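Local coordinates for Ctr9 protein (Myceliophthora thermophila, PDB 6AF0) that probably binds RNA polymerase II complexes through a long helical scaffold that carries tetratricopeptide repeats, at residues E403-L408 with T426-E431. Sequence-based numbering, arbitrary orientation.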
loop_
_atom_site.group_PDB
_atom_site.type_symbol
_atom_site.label_atom_id
_atom_site.label_comp_id
_atom_site.label_asym_id
_atom_site.label_seq_id
_atom_site.Cartn_x
_atom_site.Cartn_y
_atom_site.Cartn_z
ATOM N N GLU A 403 -3.060 13.711 10.922
ATOM C CA GLU A 403 -4.246 14.161 10.176
ATOM C C GLU A 403 -4.194 13.732 8.722
ATOM O O GLU A 403 -5.210 13.346 8.142
ATOM C CB GLU A 403 -4.544 15.662 10.328
ATOM C CG GLU A 403 -3.375 16.621 10.152
ATOM C CD GLU A 403 -3.815 18.078 10.234
ATOM O OE1 GLU A 403 -5.038 18.313 10.370
ATOM O OE2 GLU A 403 -2.952 18.990 10.164
ATOM N N ALA A 404 -2.985 13.748 8.165
ATOM C CA ALA A 404 -2.722 13.141 6.868
ATOM C C ALA A 404 -3.236 11.712 6.852
ATOM O O ALA A 404 -3.983 11.327 5.950
ATOM C CB ALA A 404 -1.239 13.163 6.569
ATOM N N LYS A 405 -2.860 10.937 7.867
ATOM C CA LYS A 405 -3.364 9.562 8.005
ATOM C C LYS A 405 -4.877 9.529 8.019
ATOM O O LYS A 405 -5.468 8.637 7.388
ATOM C CB LYS A 405 -2.852 8.887 9.266
ATOM C CG LYS A 405 -1.350 8.754 9.333
ATOM C CD LYS A 405 -0.936 8.285 10.702
ATOM C CE LYS A 405 -1.041 6.788 10.770
ATOM N NZ LYS A 405 -1.197 6.301 12.160
ATOM N N LEU A 406 -5.492 10.494 8.724
ATOM C CA LEU A 406 -6.968 10.580 8.775
ATOM C C LEU A 406 -7.545 10.558 7.382
ATOM O O LEU A 406 -8.248 9.617 7.003
ATOM C CB LEU A 406 -7.515 11.874 9.400
ATOM C CG LEU A 406 -7.045 12.485 10.699
ATOM C CD1 LEU A 406 -8.178 13.304 11.313
ATOM C CD2 LEU A 406 -6.544 11.413 11.641
ATOM N N ARG A 407 -7.224 11.617 6.634
ATOM C CA ARG A 407 -7.931 11.954 5.385
ATOM C C ARG A 407 -7.646 10.955 4.278
ATOM O O ARG A 407 -8.536 10.630 3.485
ATOM C CB ARG A 407 -7.682 13.407 4.928
ATOM C CG ARG A 407 -6.316 13.997 5.264
ATOM C CD ARG A 407 -6.333 15.518 5.198
ATOM N NE ARG A 407 -7.147 16.092 6.266
ATOM C CZ ARG A 407 -6.674 16.774 7.302
ATOM N NH1 ARG A 407 -5.373 17.003 7.425
ATOM N NH2 ARG A 407 -7.516 17.234 8.220
ATOM N N LEU A 408 -6.417 10.437 4.254
ATOM C CA LEU A 408 -6.036 9.411 3.285
ATOM C C LEU A 408 -6.859 8.159 3.534
ATOM O O LEU A 408 -7.432 7.587 2.615
ATOM C CB LEU A 408 -4.543 9.110 3.380
ATOM C CG LEU A 408 -3.615 10.271 2.991
ATOM C CD1 LEU A 408 -2.255 10.175 3.673
ATOM C CD2 LEU A 408 -3.443 10.348 1.484
ATOM N N THR A 426 3.442 4.843 1.829
ATOM C CA THR A 426 4.753 5.440 2.043
ATOM C C THR A 426 4.836 5.972 3.457
ATOM O O THR A 426 5.838 5.783 4.136
ATOM C CB THR A 426 5.003 6.629 1.103
ATOM O OG1 THR A 426 4.604 6.291 -0.227
ATOM C CG2 THR A 426 6.459 7.013 1.100
ATOM N N LEU A 427 3.773 6.649 3.886
ATOM C CA LEU A 427 3.720 7.247 5.219
ATOM C C LEU A 427 3.929 6.190 6.316
ATOM O O LEU A 427 4.746 6.384 7.219
ATOM C CB LEU A 427 2.382 7.967 5.426
ATOM C CG LEU A 427 2.293 9.058 6.511
ATOM C CD1 LEU A 427 0.893 9.646 6.516
ATOM C CD2 LEU A 427 2.640 8.577 7.919
ATOM N N TYR A 428 3.166 5.103 6.227
ATOM C CA TYR A 428 3.302 3.977 7.120
ATOM C C TYR A 428 4.697 3.337 7.037
ATOM O O TYR A 428 5.343 3.083 8.060
ATOM C CB TYR A 428 2.236 2.917 6.815
ATOM C CG TYR A 428 0.848 3.224 7.335
ATOM C CD1 TYR A 428 0.665 3.921 8.515
ATOM C CD2 TYR A 428 -0.288 2.770 6.674
ATOM C CE1 TYR A 428 -0.597 4.191 9.006
ATOM C CE2 TYR A 428 -1.562 3.039 7.169
ATOM C CZ TYR A 428 -1.704 3.758 8.341
ATOM O OH TYR A 428 -2.935 4.056 8.872
ATOM N N ALA A 429 5.168 3.068 5.829
ATOM C CA ALA A 429 6.481 2.472 5.688
ATOM C C ALA A 429 7.478 3.307 6.440
ATOM O O ALA A 429 8.144 2.819 7.308
ATOM C CB ALA A 429 6.882 2.388 4.228
ATOM N N GLU A 430 7.562 4.587 6.120
ATOM C CA GLU A 430 8.537 5.444 6.779
ATOM C C GLU A 430 8.385 5.453 8.300
ATOM O O GLU A 430 9.340 5.671 9.014
ATOM C CB GLU A 430 8.448 6.867 6.254
ATOM C CG GLU A 430 8.963 7.037 4.838
ATOM C CD GLU A 430 9.501 8.431 4.574
ATOM O OE1 GLU A 430 9.679 9.196 5.534
ATOM O OE2 GLU A 430 9.747 8.767 3.401
ATOM N N GLU A 431 7.175 5.243 8.786
ATOM C CA GLU A 431 6.913 5.183 10.225
ATOM C C GLU A 431 7.635 3.986 10.857
ATOM O O GLU A 431 8.326 4.132 11.871
ATOM C CB GLU A 431 5.402 5.088 10.466
ATOM C CG GLU A 431 4.932 5.449 11.868
ATOM C CD GLU A 431 3.408 5.401 11.992
ATOM O OE1 GLU A 431 2.788 6.495 11.938
ATOM O OE2 GLU A 431 2.832 4.277 12.107
#
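Two consecutive helices of the alpha-solenoid, 401-414 and 418-435, meet here as a helical hairpin, Lys405 and Ala404 of the first facing Leu427 of the second. Around the contact the segment axes come no closer than 11.4 Å and run roughly antiparallel, at 142°, so long side chains do most of the bridging. CD1 of Leu427 is the shared apolar point, with CG of Lys405 3.7 Å from it. CB of Ala404 lies 4.1 Å from the same Leu427 CD1. CD1 of Leu408, one turn further on, is a looser neighbour of Leu427 CD1 at 4.3 Å. With CG anti to the backbone N (chi1 -159°), Leu427 extends towards the first helix, its side chain crossing that of Lys405 at about a right angle. The antiparallel pairing is consistent with the helical hairpins of tetratricopeptide-repeat superhelices; this pair lies in the middle part of a chain that is one piece of a longer Ctr9 protein. The Lys405 chain bends at chi3 (84°), and NZ lies at the edge of the Tyr428 ring, in its plane; how closely CE approaches the ring is doubtful. From there NZ reaches towards OE1 of Glu431, at the end of a chain extended beyond CG, in a long salt bridge of 4.0 Å. An alanine in place of Lys405 would probably leave Glu431 without this positive mate and open a gap beside Leu427 CD1 and the rim of Tyr428. Within the first helix, NH1 of Arg407 pairs with OE1 of Glu403 at 3.2 Å, a salt bridge whose hydrogen bonds are weak. Beyond the hairpin, Tyr428 also packs on Lys450 and Ala451 of helix 445-463, while Ala404 touches Ser395 and Val396 of helix 385-396.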